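Local coordinates for protein PppA (Pseudomonas aeruginosa, PDB 6JKV) that binds manganese, regulates type VI secretion and probably acts as a serine/threonine phosphatase of the PP2C family, at residues P52-W57 with P90-A95; G65-D70 with G112-S117; Q102-V107 with E192-S197; R226-H231 with Y235-S240. All blocks are in the same frame, centred on the assembly; numbering follows the deposited sequence.

The four contacts illustrate how chemistry follows place in a fold. Interaction 1 is the buried one, a tyrosine of helix 89-114 set against the start of a sheet strand; interaction 2, at the far end of the same helix, lies at the surface and comes down to one arginine-to-carbonyl hydrogen bond. Between them along that helix, interaction 3 is partly buried and turns on an asparagine amide facing a loop. Interaction 4 shares none of these elements: it joins helices 222-229 and 234-247 through aliphatic side chains, without a hydrogen bond across, and lies on the opposite side of the chain's centre from interactions 2 and 3.

Interaction 1. Residues P52-W57 with P90-A95; sequences PEAGLW and PAYVGA
Tyr-92 supplies most of the surface buried here, and it meets Ala-54 and Leu-56 with the far end of its ring. Its CG stands anti to the backbone N (chi1 -169°), which carries the phenol away from helix 89-114 and toward the turn that opens strand 56-63. The hydroxyl arrives beside the leucine: Tyr-92 OH lies 3.4 Å from Leu-56 CD2 and 3.5 Å from Leu-56 CB, so the oxygen rests against aliphatic carbon along much of that side chain. The other methyl, Leu-56 CD1, approaches the ring obliquely, 4.4 Å from Tyr-92 CE2. Ala-54 completes the setting with its methyl, whose CB is 3.8 Å from Tyr-92 OH, and with its carbonyl, whose O is 3.5 Å from Tyr-92 CE2. Gly-55 O lies near the ring plane, at the edge.

Arg-129 ties the two sides together from strand 120-129. It donates a hydrogen bond to Ala-54 O and makes a cation-pi contact with the Tyr-92 ring, so a single guanidinium group serves both the turn and the helix. Ala-127 of the same strand also touches the tyrosine, while Leu-56 packs on Leu-125 and Leu-49.

The turn has a defined shape: Gly-55 N bonds back to Pro-52 O at 3.1 Å, and Gly-55, with positive phi (57°), pairs together with Leu-56 opposite Ala-51. This is a G1 beta bulge at the hairpin of strands 46-51 and 56-63, covered by a helix lying on the sheet, as in the layered alpha-beta sandwich of PP2C phosphatases.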
loop_
_atom_site.group_PDB
_atom_site.type_symbol
_atom_site.label_atom_id
_atom_site.label_comp_id
_atom_site.label_asym_id
_atom_site.label_seq_id
_atom_site.Cartn_x
_atom_site.Cartn_y
_atom_site.Cartn_z
ATOM N N PRO A 52 -9.660 4.191 -9.545
ATOM C CA PRO A 52 -10.848 4.791 -8.936
ATOM C C PRO A 52 -12.126 4.406 -9.693
ATOM O O PRO A 52 -13.172 4.483 -9.105
ATOM C CB PRO A 52 -10.581 6.301 -9.023
ATOM C CG PRO A 52 -9.634 6.443 -10.197
ATOM C CD PRO A 52 -8.777 5.198 -10.162
ATOM N N GLU A 53 -11.999 3.979 -10.953
ATOM C CA GLU A 53 -13.137 3.472 -11.765
ATOM C C GLU A 53 -13.674 2.162 -11.173
ATOM O O GLU A 53 -14.806 1.788 -11.540
ATOM C CB GLU A 53 -12.746 3.292 -13.236
ATOM C CG GLU A 53 -11.771 2.154 -13.507
ATOM C CD GLU A 53 -10.300 2.499 -13.332
ATOM O OE1 GLU A 53 -9.983 3.576 -12.770
ATOM O OE2 GLU A 53 -9.467 1.678 -13.755
ATOM N N ALA A 54 -12.900 1.479 -10.322
ATOM C CA ALA A 54 -13.319 0.251 -9.608
ATOM C C ALA A 54 -13.362 0.493 -8.096
ATOM O O ALA A 54 -13.570 -0.492 -7.339
ATOM C CB ALA A 54 -12.385 -0.895 -9.943
ATOM N N GLY A 55 -13.171 1.743 -7.670
ATOM C CA GLY A 55 -13.041 2.107 -6.246
ATOM C C GLY A 55 -11.901 1.358 -5.580
ATOM O O GLY A 55 -12.076 0.944 -4.446
ATOM N N LEU A 56 -10.773 1.191 -6.272
ATOM C CA LEU A 56 -9.648 0.347 -5.803
ATOM C C LEU A 56 -8.341 1.120 -5.913
ATOM O O LEU A 56 -8.078 1.713 -6.978
ATOM C CB LEU A 56 -9.555 -0.932 -6.633
ATOM C CG LEU A 56 -8.562 -1.964 -6.097
ATOM C CD1 LEU A 56 -8.920 -2.376 -4.680
ATOM C CD2 LEU A 56 -8.528 -3.185 -7.003
ATOM N N TRP A 57 -7.556 1.094 -4.841
ATOM C CA TRP A 57 -6.213 1.720 -4.791
ATOM C C TRP A 57 -5.271 0.778 -4.057
ATOM O O TRP A 57 -5.624 0.321 -2.967
ATOM C CB TRP A 57 -6.290 3.096 -4.135
ATOM C CG TRP A 57 -7.297 3.968 -4.812
ATOM C CD1 TRP A 57 -7.097 4.747 -5.911
ATOM C CD2 TRP A 57 -8.678 4.123 -4.452
ATOM N NE1 TRP A 57 -8.258 5.387 -6.254
ATOM C CE2 TRP A 57 -9.241 5.031 -5.367
ATOM C CE3 TRP A 57 -9.483 3.597 -3.441
ATOM C CZ2 TRP A 57 -10.576 5.426 -5.297
ATOM C CZ3 TRP A 57 -10.804 3.988 -3.371
ATOM C CH2 TRP A 57 -11.341 4.883 -4.291
ATOM N N PRO A 90 -18.639 -5.399 0.758
ATOM C CA PRO A 90 -18.205 -6.641 1.409
ATOM C C PRO A 90 -17.929 -7.790 0.432
ATOM O O PRO A 90 -16.991 -8.527 0.656
ATOM C CB PRO A 90 -19.359 -7.000 2.355
ATOM C CG PRO A 90 -20.051 -5.676 2.602
ATOM C CD PRO A 90 -19.918 -4.911 1.298
ATOM N N ALA A 91 -18.739 -7.928 -0.617
ATOM C CA ALA A 91 -18.532 -8.972 -1.647
ATOM C C ALA A 91 -17.242 -8.673 -2.410
ATOM O O ALA A 91 -16.471 -9.613 -2.657
ATOM C CB ALA A 91 -19.714 -9.069 -2.580
ATOM N N TYR A 92 -17.028 -7.405 -2.763
ATOM C CA TYR A 92 -15.799 -6.942 -3.450
ATOM C C TYR A 92 -14.586 -7.311 -2.594
ATOM O O TYR A 92 -13.641 -7.908 -3.118
ATOM C CB TYR A 92 -15.873 -5.444 -3.753
ATOM C CG TYR A 92 -14.794 -4.945 -4.678
ATOM C CD1 TYR A 92 -14.423 -5.657 -5.813
ATOM C CD2 TYR A 92 -14.166 -3.735 -4.446
ATOM C CE1 TYR A 92 -13.443 -5.190 -6.673
ATOM C CE2 TYR A 92 -13.179 -3.258 -5.293
ATOM C CZ TYR A 92 -12.823 -3.982 -6.414
ATOM O OH TYR A 92 -11.866 -3.501 -7.251
ATOM N N VAL A 93 -14.653 -7.017 -1.294
ATOM C CA VAL A 93 -13.538 -7.277 -0.338
ATOM C C VAL A 93 -13.270 -8.781 -0.272
ATOM O O VAL A 93 -12.080 -9.154 -0.280
ATOM C CB VAL A 93 -13.830 -6.678 1.049
ATOM C CG1 VAL A 93 -12.905 -7.236 2.114
ATOM C CG2 VAL A 93 -13.757 -5.160 1.003
ATOM N N GLY A 94 -14.323 -9.608 -0.220
ATOM C CA GLY A 94 -14.189 -11.073 -0.301
ATOM C C GLY A 94 -13.436 -11.502 -1.552
ATOM O O GLY A 94 -12.539 -12.366 -1.444
ATOM N N ALA A 95 -13.766 -10.904 -2.700
ATOM C CA ALA A 95 -13.134 -11.223 -4.000
ATOM C C ALA A 95 -11.665 -10.792 -3.978
ATOM O O ALA A 95 -10.833 -11.540 -4.520
ATOM C CB ALA A 95 -13.883 -10.571 -5.140
#

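Interaction 2. Residues G65-D70 with G112-S117; sequences GHAAGD and GLRGVS
The guanidinium of Arg-114 meets Ala-67 at its edge, with the carbonyl oxygen only 8° out of its plane. Contact is made through one amino group: Arg-114 NH1 donates to Ala-67 O over 2.7 Å, with an N-H...O angle of 162°. Seen from the acceptor, the donor is tilted from the carbonyl plane. The ring of His-66, the other flat group, carries Ala-67 CB over one face, 4.0 Å above the plane and offset toward the rim.

The arginine reaches across as a stretched chain, extended from CG to NE, with CG anti to the carbonyl carbon (chi1 -64°). Its NE forms a salt bridge with Glu-110, one helical turn earlier, and the cation makes a cation-pi contact with Phe-71. These partners would limit how far the group can swing.

On the receiving side, Gly-65 O takes the backbone N-H groups of Ala-68 and Gly-69, at 3.2 and 2.9 Å from their N atoms, and Asp-70 OD1 accepts weakly from Ala-67 N. The loop leading into helix 69-82, with Ala-68 as N-cap, is thereby held in a tight bend.

A surface contact that covers little area thus depends on a short, nearly straight, charge-assisted bond, and the positive charge is probably balanced in part by Glu-110, since the carbonyl itself is neutral.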
loop_
_atom_site.group_PDB
_atom_site.type_symbol
_atom_site.label_atom_id
_atom_site.label_comp_id
_atom_site.label_asym_id
_atom_site.label_seq_id
_atom_site.Cartn_x
_atom_site.Cartn_y
_atom_site.Cartn_z
ATOM N N GLY A 65 14.728 -8.440 -5.320
ATOM C CA GLY A 65 15.466 -7.947 -6.491
ATOM C C GLY A 65 14.679 -8.136 -7.773
ATOM O O GLY A 65 13.523 -8.601 -7.726
ATOM N N HIS A 66 15.296 -7.783 -8.894
ATOM C CA HIS A 66 14.666 -7.846 -10.235
ATOM C C HIS A 66 14.293 -9.298 -10.574
ATOM O O HIS A 66 15.081 -10.224 -10.265
ATOM C CB HIS A 66 15.602 -7.231 -11.289
ATOM C CG HIS A 66 15.277 -7.638 -12.688
ATOM N ND1 HIS A 66 14.175 -7.131 -13.369
ATOM C CD2 HIS A 66 15.858 -8.538 -13.511
ATOM C CE1 HIS A 66 14.114 -7.689 -14.567
ATOM N NE2 HIS A 66 15.134 -8.558 -14.674
ATOM N N ALA A 67 13.140 -9.470 -11.228
ATOM C CA ALA A 67 12.545 -10.763 -11.641
ATOM C C ALA A 67 11.986 -11.525 -10.433
ATOM O O ALA A 67 11.543 -12.677 -10.630
ATOM C CB ALA A 67 13.550 -11.615 -12.387
ATOM N N ALA A 68 12.012 -10.933 -9.235
ATOM C CA ALA A 68 11.489 -11.568 -8.006
ATOM C C ALA A 68 10.493 -10.627 -7.324
ATOM O O ALA A 68 9.289 -10.917 -7.361
ATOM C CB ALA A 68 12.621 -11.959 -7.089
ATOM N N GLY A 69 10.974 -9.540 -6.722
ATOM C CA GLY A 69 10.112 -8.599 -5.986
ATOM C C GLY A 69 9.132 -7.914 -6.914
ATOM O O GLY A 69 7.931 -7.903 -6.604
ATOM N N ASP A 70 9.625 -7.375 -8.032
ATOM C CA ASP A 70 8.779 -6.650 -9.014
ATOM C C ASP A 70 7.815 -7.639 -9.675
ATOM O O ASP A 70 6.662 -7.249 -9.949
ATOM C CB ASP A 70 9.618 -5.881 -10.034
ATOM C CG ASP A 70 10.732 -6.680 -10.689
ATOM O OD1 ASP A 70 10.936 -7.858 -10.312
ATOM O OD2 ASP A 70 11.405 -6.098 -11.564
ATOM N N GLY A 112 9.467 -21.735 -4.789
ATOM C CA GLY A 112 9.873 -23.126 -4.543
ATOM C C GLY A 112 10.584 -23.704 -5.753
ATOM O O GLY A 112 11.682 -24.270 -5.583
ATOM N N LEU A 113 10.000 -23.527 -6.941
ATOM C CA LEU A 113 10.569 -24.039 -8.212
ATOM C C LEU A 113 11.972 -23.457 -8.422
ATOM O O LEU A 113 12.901 -24.235 -8.698
ATOM C CB LEU A 113 9.652 -23.684 -9.384
ATOM C CG LEU A 113 10.252 -23.919 -10.772
ATOM C CD1 LEU A 113 10.587 -25.393 -10.990
ATOM C CD2 LEU A 113 9.318 -23.414 -11.862
ATOM N N ARG A 114 12.119 -22.136 -8.317
ATOM C CA ARG A 114 13.406 -21.464 -8.617
ATOM C C ARG A 114 14.434 -21.771 -7.518
ATOM O O ARG A 114 15.641 -21.734 -7.809
ATOM C CB ARG A 114 13.199 -19.959 -8.802
ATOM C CG ARG A 114 12.324 -19.593 -9.992
ATOM C CD ARG A 114 12.444 -18.117 -10.310
ATOM N NE ARG A 114 11.278 -17.579 -10.996
ATOM C CZ ARG A 114 11.044 -16.281 -11.193
ATOM N NH1 ARG A 114 11.895 -15.371 -10.745
ATOM N NH2 ARG A 114 9.944 -15.898 -11.824
ATOM N N GLY A 115 13.978 -22.082 -6.305
ATOM C CA GLY A 115 14.863 -22.356 -5.158
ATOM C C GLY A 115 15.421 -21.083 -4.547
ATOM O O GLY A 115 16.432 -21.177 -3.842
ATOM N N VAL A 116 14.792 -19.933 -4.795
ATOM C CA VAL A 116 15.276 -18.624 -4.274
ATOM C C VAL A 116 14.839 -18.501 -2.812
ATOM O O VAL A 116 13.800 -19.081 -2.436
ATOM C CB VAL A 116 14.773 -17.426 -5.105
ATOM C CG1 VAL A 116 14.990 -17.643 -6.594
ATOM C CG2 VAL A 116 13.318 -17.103 -4.803
ATOM N N SER A 117 15.596 -17.731 -2.033
ATOM C CA SER A 117 15.302 -17.450 -0.607
ATOM C C SER A 117 14.270 -16.328 -0.482
ATOM O O SER A 117 13.407 -16.434 0.399
ATOM C CB SER A 117 16.563 -17.123 0.139
ATOM O OG SER A 117 17.405 -18.264 0.224
#

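Interaction 3. Residues Q102-V107 with E192-S197; sequences QVNERV and EQLELS
Asn-104 and Leu-194 cross obliquely, the flat amide of one lying against the beta carbon of the other. The closest approach is 3.6 Å, from Asn-104 CG to Leu-194 CB, and Asn-104 OD1 stands 3.8 Å from that same CB. Farther back, the leucine methyl CD2 comes within 4.1 Å of Asn-104 CB, so the aliphatic part of each side chain is used. With its CG anti to the backbone N (chi1 -174°), the asparagine projects off helix 89-114 straight into the passing loop, while a second torsion of 74° turns the amide until its nitrogen looks toward Glu-192. Asn-104 ND2 is 3.0 Å from Glu-192 O.

The polar end of this buried side chain is satisfied by backbone of the same loop: its OD1 accepts from Gly-189 N, and its ND2 donates to His-191 O. One amide thereby reads both donor and acceptor groups of the chain, which fixes its rotation and holds the loop close to the helix. Glu-192 starts out away from the helix, yet its carboxylate bends back to form a salt bridge with Arg-108, one helical turn beyond Asn-104.

Around this point, Val-103 packs on Ile-76 and Thr-79 of helix 69-82, whereas Leu-194 and Leu-196 rest on Leu-100 of helix 89-114. The loop then runs into strand 197-202, the outermost strand of its sheet, where Ser-197 pairs with Trp-137.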
loop_
_atom_site.group_PDB
_atom_site.type_symbol
_atom_site.label_atom_id
_atom_site.label_comp_id
_atom_site.label_asym_id
_atom_site.label_seq_id
_atom_site.Cartn_x
_atom_site.Cartn_y
_atom_site.Cartn_z
ATOM N N GLN A 102 -4.796 -16.465 -4.106
ATOM C CA GLN A 102 -4.346 -17.104 -5.370
ATOM C C GLN A 102 -2.954 -16.586 -5.746
ATOM O O GLN A 102 -2.114 -17.404 -6.176
ATOM C CB GLN A 102 -5.316 -16.832 -6.518
ATOM C CG GLN A 102 -6.722 -17.368 -6.298
ATOM C CD GLN A 102 -7.727 -16.756 -7.250
ATOM O OE1 GLN A 102 -7.455 -15.770 -7.944
ATOM N NE2 GLN A 102 -8.922 -17.330 -7.277
ATOM N N VAL A 103 -2.721 -15.279 -5.593
ATOM C CA VAL A 103 -1.391 -14.671 -5.872
ATOM C C VAL A 103 -0.360 -15.297 -4.931
ATOM O O VAL A 103 0.742 -15.665 -5.400
ATOM C CB VAL A 103 -1.422 -13.140 -5.738
ATOM C CG1 VAL A 103 -0.016 -12.570 -5.721
ATOM C CG2 VAL A 103 -2.238 -12.501 -6.848
ATOM N N ASN A 104 -0.707 -15.408 -3.647
ATOM C CA ASN A 104 0.191 -15.971 -2.606
ATOM C C ASN A 104 0.616 -17.384 -3.008
ATOM O O ASN A 104 1.824 -17.697 -2.933
ATOM C CB ASN A 104 -0.476 -15.978 -1.232
ATOM C CG ASN A 104 0.466 -16.420 -0.133
ATOM O OD1 ASN A 104 1.356 -15.670 0.258
ATOM N ND2 ASN A 104 0.280 -17.632 0.365
ATOM N N GLU A 105 -0.350 -18.206 -3.419
ATOM C CA GLU A 105 -0.089 -19.625 -3.770
ATOM C C GLU A 105 0.801 -19.718 -5.020
ATOM O O GLU A 105 1.747 -20.543 -5.028
ATOM C CB GLU A 105 -1.407 -20.363 -3.977
ATOM C CG GLU A 105 -1.219 -21.857 -4.144
ATOM C CD GLU A 105 -2.314 -22.467 -4.991
ATOM O OE1 GLU A 105 -2.318 -22.194 -6.203
ATOM O OE2 GLU A 105 -3.183 -23.170 -4.432
ATOM N N ARG A 106 0.507 -18.918 -6.049
ATOM C CA ARG A 106 1.300 -18.892 -7.304
ATOM C C ARG A 106 2.752 -18.501 -6.988
ATOM O O ARG A 106 3.681 -19.138 -7.532
ATOM C CB ARG A 106 0.672 -17.932 -8.313
ATOM C CG ARG A 106 1.604 -17.493 -9.434
ATOM C CD ARG A 106 1.556 -18.430 -10.621
ATOM N NE ARG A 106 2.455 -17.980 -11.671
ATOM C CZ ARG A 106 3.679 -18.455 -11.893
ATOM N NH1 ARG A 106 4.183 -19.426 -11.151
ATOM N NH2 ARG A 106 4.399 -17.964 -12.885
ATOM N N VAL A 107 2.942 -17.477 -6.150
ATOM C CA VAL A 107 4.293 -16.958 -5.805
ATOM C C VAL A 107 5.036 -18.042 -5.021
ATOM O O VAL A 107 6.233 -18.269 -5.301
ATOM C CB VAL A 107 4.216 -15.618 -5.048
ATOM C CG1 VAL A 107 5.531 -15.277 -4.366
ATOM C CG2 VAL A 107 3.802 -14.501 -5.989
ATOM N N GLU A 192 2.665 -20.070 3.807
ATOM C CA GLU A 192 1.681 -20.923 3.105
ATOM C C GLU A 192 0.303 -20.263 3.140
ATOM O O GLU A 192 -0.278 -20.087 2.066
ATOM C CB GLU A 192 1.606 -22.315 3.732
ATOM C CG GLU A 192 1.496 -23.405 2.686
ATOM C CD GLU A 192 2.685 -23.421 1.736
ATOM O OE1 GLU A 192 2.484 -23.230 0.504
ATOM O OE2 GLU A 192 3.825 -23.577 2.229
ATOM N N GLN A 193 -0.201 -19.942 4.332
ATOM C CA GLN A 193 -1.483 -19.215 4.512
ATOM C C GLN A 193 -1.200 -17.716 4.625
ATOM O O GLN A 193 -0.546 -17.295 5.589
ATOM C CB GLN A 193 -2.222 -19.730 5.744
ATOM C CG GLN A 193 -3.517 -18.985 6.042
ATOM C CD GLN A 193 -4.579 -19.910 6.593
ATOM O OE1 GLN A 193 -5.181 -20.689 5.860
ATOM N NE2 GLN A 193 -4.803 -19.856 7.896
ATOM N N LEU A 194 -1.661 -16.935 3.654
ATOM C CA LEU A 194 -1.557 -15.461 3.728
ATOM C C LEU A 194 -2.666 -14.973 4.659
ATOM O O LEU A 194 -3.853 -15.261 4.386
ATOM C CB LEU A 194 -1.682 -14.856 2.333
ATOM C CG LEU A 194 -1.854 -13.338 2.292
ATOM C CD1 LEU A 194 -0.578 -12.639 2.728
ATOM C CD2 LEU A 194 -2.261 -12.900 0.894
ATOM N N GLU A 195 -2.288 -14.308 5.747
ATOM C CA GLU A 195 -3.250 -13.741 6.715
ATOM C C GLU A 195 -3.271 -12.231 6.503
ATOM O O GLU A 195 -2.263 -11.584 6.841
ATOM C CB GLU A 195 -2.855 -14.090 8.150
ATOM C CG GLU A 195 -2.439 -15.543 8.355
ATOM C CD GLU A 195 -3.492 -16.414 9.026
ATOM O OE1 GLU A 195 -3.246 -17.647 9.197
ATOM O OE2 GLU A 195 -4.568 -15.858 9.382
ATOM N N LEU A 196 -4.361 -11.705 5.935
ATOM C CA LEU A 196 -4.531 -10.254 5.699
ATOM C C LEU A 196 -5.156 -9.609 6.935
ATOM O O LEU A 196 -6.080 -10.199 7.521
ATOM C CB LEU A 196 -5.421 -10.026 4.480
ATOM C CG LEU A 196 -4.797 -10.337 3.123
ATOM C CD1 LEU A 196 -5.885 -10.653 2.110
ATOM C CD2 LEU A 196 -3.945 -9.171 2.634
ATOM N N SER A 197 -4.663 -8.435 7.310
ATOM C CA SER A 197 -5.329 -7.567 8.302
ATOM C C SER A 197 -6.337 -6.700 7.557
ATOM O O SER A 197 -6.090 -6.364 6.382
ATOM C CB SER A 197 -4.340 -6.771 9.087
ATOM O OG SER A 197 -3.675 -7.603 10.028
#

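Interaction 4. Residues R226-H231 with Y235-S240; sequences RDVLSH and YAVVRS
Val-237 is at the centre of this contact, its two methyls set against Leu-229, Val-228 and His-231. The tight part lies on the sheet side, where Leu-229 and Val-237 cross at about a right angle and Leu-229 CD2 comes 3.6 Å from Val-237 CG1. Although the leucine sets off from its backbone away from helix 234-247, its branch end returns to it. The second methyl, Val-237 CG2, sits 3.6 Å from Val-228 O and 3.8 Å from His-231 CB, filling the angle where helix 222-229 ends. Both branches are thus used: CG1, anti to the backbone N (chi1 162°), meets the leucine, and CG2 meets the helix end.

Packing is thinner toward the outside. Val-228 CG1 lies 3.7 Å from Val-237 O and 3.8 Å from Ser-240 CB, while its distance to the methyl Val-237 CG1 is a looser 4.4 Å, and the ring of the exposed His-231 leads away from the partner helix. The polar ends of His-231 and Ser-240 find partners within their own segments. His-231 ND1 donates to Val-228 O from above the carbonyl plane, and Ser-240 OG gives its proton to Ala-236 O at 2.6 Å, from the face of that carbonyl opposite to the one Ser-240 N uses. No hydrogen bond crosses between the two segments.

Helices 222-229 and 234-247 therefore meet through aliphatic carbon close to the sheet, joined by a short turn. Beneath them, Leu-229 and Val-237 both rest on Val-258 of strand 254-261, and Leu-229 also reaches Leu-146 and Leu-151 of strands 142-147 and 150-153.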
loop_
_atom_site.group_PDB
_atom_site.type_symbol
_atom_site.label_atom_id
_atom_site.label_comp_id
_atom_site.label_asym_id
_atom_site.label_seq_id
_atom_site.Cartn_x
_atom_site.Cartn_y
_atom_site.Cartn_z
ATOM N N ARG A 226 1.393 14.760 7.278
ATOM C CA ARG A 226 0.168 15.556 7.525
ATOM C C ARG A 226 0.281 16.919 6.825
ATOM O O ARG A 226 -0.721 17.367 6.228
ATOM C CB ARG A 226 -0.043 15.740 9.030
ATOM C CG ARG A 226 -1.338 16.453 9.391
ATOM C CD ARG A 226 -1.080 17.612 10.333
ATOM N NE ARG A 226 -0.568 18.772 9.616
ATOM C CZ ARG A 226 -1.318 19.734 9.090
ATOM N NH1 ARG A 226 -2.636 19.691 9.215
ATOM N NH2 ARG A 226 -0.757 20.746 8.449
ATOM N N ASP A 227 1.446 17.566 6.893
ATOM C CA ASP A 227 1.669 18.886 6.257
ATOM C C ASP A 227 1.479 18.787 4.744
ATOM O O ASP A 227 0.740 19.620 4.172
ATOM C CB ASP A 227 3.054 19.436 6.585
ATOM C CG ASP A 227 3.159 19.899 8.020
ATOM O OD1 ASP A 227 2.104 20.083 8.648
ATOM O OD2 ASP A 227 4.292 20.051 8.492
ATOM N N VAL A 228 2.126 17.813 4.117
ATOM C CA VAL A 228 2.113 17.672 2.635
ATOM C C VAL A 228 0.708 17.255 2.183
ATOM O O VAL A 228 0.247 17.771 1.149
ATOM C CB VAL A 228 3.186 16.686 2.143
ATOM C CG1 VAL A 228 3.158 16.568 0.631
ATOM C CG2 VAL A 228 4.576 17.080 2.613
ATOM N N LEU A 229 0.044 16.368 2.929
ATOM C CA LEU A 229 -1.301 15.858 2.561
ATOM C C LEU A 229 -2.349 16.972 2.659
ATOM O O LEU A 229 -3.383 16.849 1.990
ATOM C CB LEU A 229 -1.682 14.690 3.474
ATOM C CG LEU A 229 -0.997 13.356 3.172
ATOM C CD1 LEU A 229 -1.429 12.295 4.174
ATOM C CD2 LEU A 229 -1.297 12.893 1.751
ATOM N N SER A 230 -2.104 18.015 3.452
ATOM C CA SER A 230 -3.075 19.121 3.675
ATOM C C SER A 230 -3.070 20.072 2.474
ATOM O O SER A 230 -2.872 21.282 2.654
ATOM C CB SER A 230 -2.804 19.833 4.964
ATOM O OG SER A 230 -3.277 19.049 6.047
ATOM N N HIS A 231 -3.288 19.522 1.282
ATOM C CA HIS A 231 -3.447 20.282 0.020
ATOM C C HIS A 231 -4.543 19.631 -0.824
ATOM O O HIS A 231 -4.866 18.439 -0.609
ATOM C CB HIS A 231 -2.104 20.395 -0.713
ATOM C CG HIS A 231 -1.102 21.204 0.041
ATOM N ND1 HIS A 231 -0.286 20.663 1.020
ATOM C CD2 HIS A 231 -0.809 22.525 -0.001
ATOM C CE1 HIS A 231 0.468 21.614 1.539
ATOM N NE2 HIS A 231 0.166 22.765 0.935
ATOM N N TYR A 235 -2.475 14.884 -7.104
ATOM C CA TYR A 235 -1.356 14.763 -8.074
ATOM C C TYR A 235 -0.134 15.535 -7.562
ATOM O O TYR A 235 0.988 14.972 -7.563
ATOM C CB TYR A 235 -1.788 15.298 -9.437
ATOM C CG TYR A 235 -0.810 15.099 -10.567
ATOM C CD1 TYR A 235 0.290 15.935 -10.737
ATOM C CD2 TYR A 235 -0.987 14.074 -11.477
ATOM C CE1 TYR A 235 1.179 15.754 -11.781
ATOM C CE2 TYR A 235 -0.116 13.889 -12.536
ATOM C CZ TYR A 235 0.978 14.723 -12.683
ATOM O OH TYR A 235 1.852 14.542 -13.715
ATOM N N ALA A 236 -0.328 16.803 -7.188
ATOM C CA ALA A 236 0.745 17.648 -6.619
ATOM C C ALA A 236 1.196 17.055 -5.282
ATOM O O ALA A 236 2.397 17.112 -4.999
ATOM C CB ALA A 236 0.280 19.075 -6.455
ATOM N N VAL A 237 0.270 16.487 -4.506
ATOM C CA VAL A 237 0.568 15.971 -3.140
ATOM C C VAL A 237 1.510 14.771 -3.256
ATOM O O VAL A 237 2.557 14.782 -2.602
ATOM C CB VAL A 237 -0.717 15.637 -2.361
ATOM C CG1 VAL A 237 -0.430 14.728 -1.188
ATOM C CG2 VAL A 237 -1.428 16.886 -1.883
ATOM N N VAL A 238 1.179 13.782 -4.088
ATOM C CA VAL A 238 2.026 12.569 -4.235
ATOM C C VAL A 238 3.397 12.999 -4.760
ATOM O O VAL A 238 4.391 12.489 -4.252
ATOM C CB VAL A 238 1.373 11.487 -5.117
ATOM C CG1 VAL A 238 0.109 10.945 -4.460
ATOM C CG2 VAL A 238 1.078 11.977 -6.527
ATOM N N ARG A 239 3.450 13.923 -5.720
ATOM C CA ARG A 239 4.740 14.382 -6.299
ATOM C C ARG A 239 5.549 15.134 -5.241
ATOM O O ARG A 239 6.789 15.021 -5.253
ATOM C CB ARG A 239 4.521 15.244 -7.544
ATOM C CG ARG A 239 4.811 14.495 -8.834
ATOM C CD ARG A 239 3.770 14.767 -9.881
ATOM N NE ARG A 239 3.822 13.782 -10.951
ATOM C CZ ARG A 239 2.949 12.795 -11.133
ATOM N NH1 ARG A 239 1.936 12.614 -10.301
ATOM N NH2 ARG A 239 3.101 11.964 -12.147
ATOM N N SER A 240 4.892 15.890 -4.357
ATOM C CA SER A 240 5.579 16.638 -3.270
ATOM C C SER A 240 6.093 15.650 -2.217
ATOM O O SER A 240 7.204 15.860 -1.685
ATOM C CB SER A 240 4.689 17.672 -2.669
ATOM O OG SER A 240 4.184 18.536 -3.673
#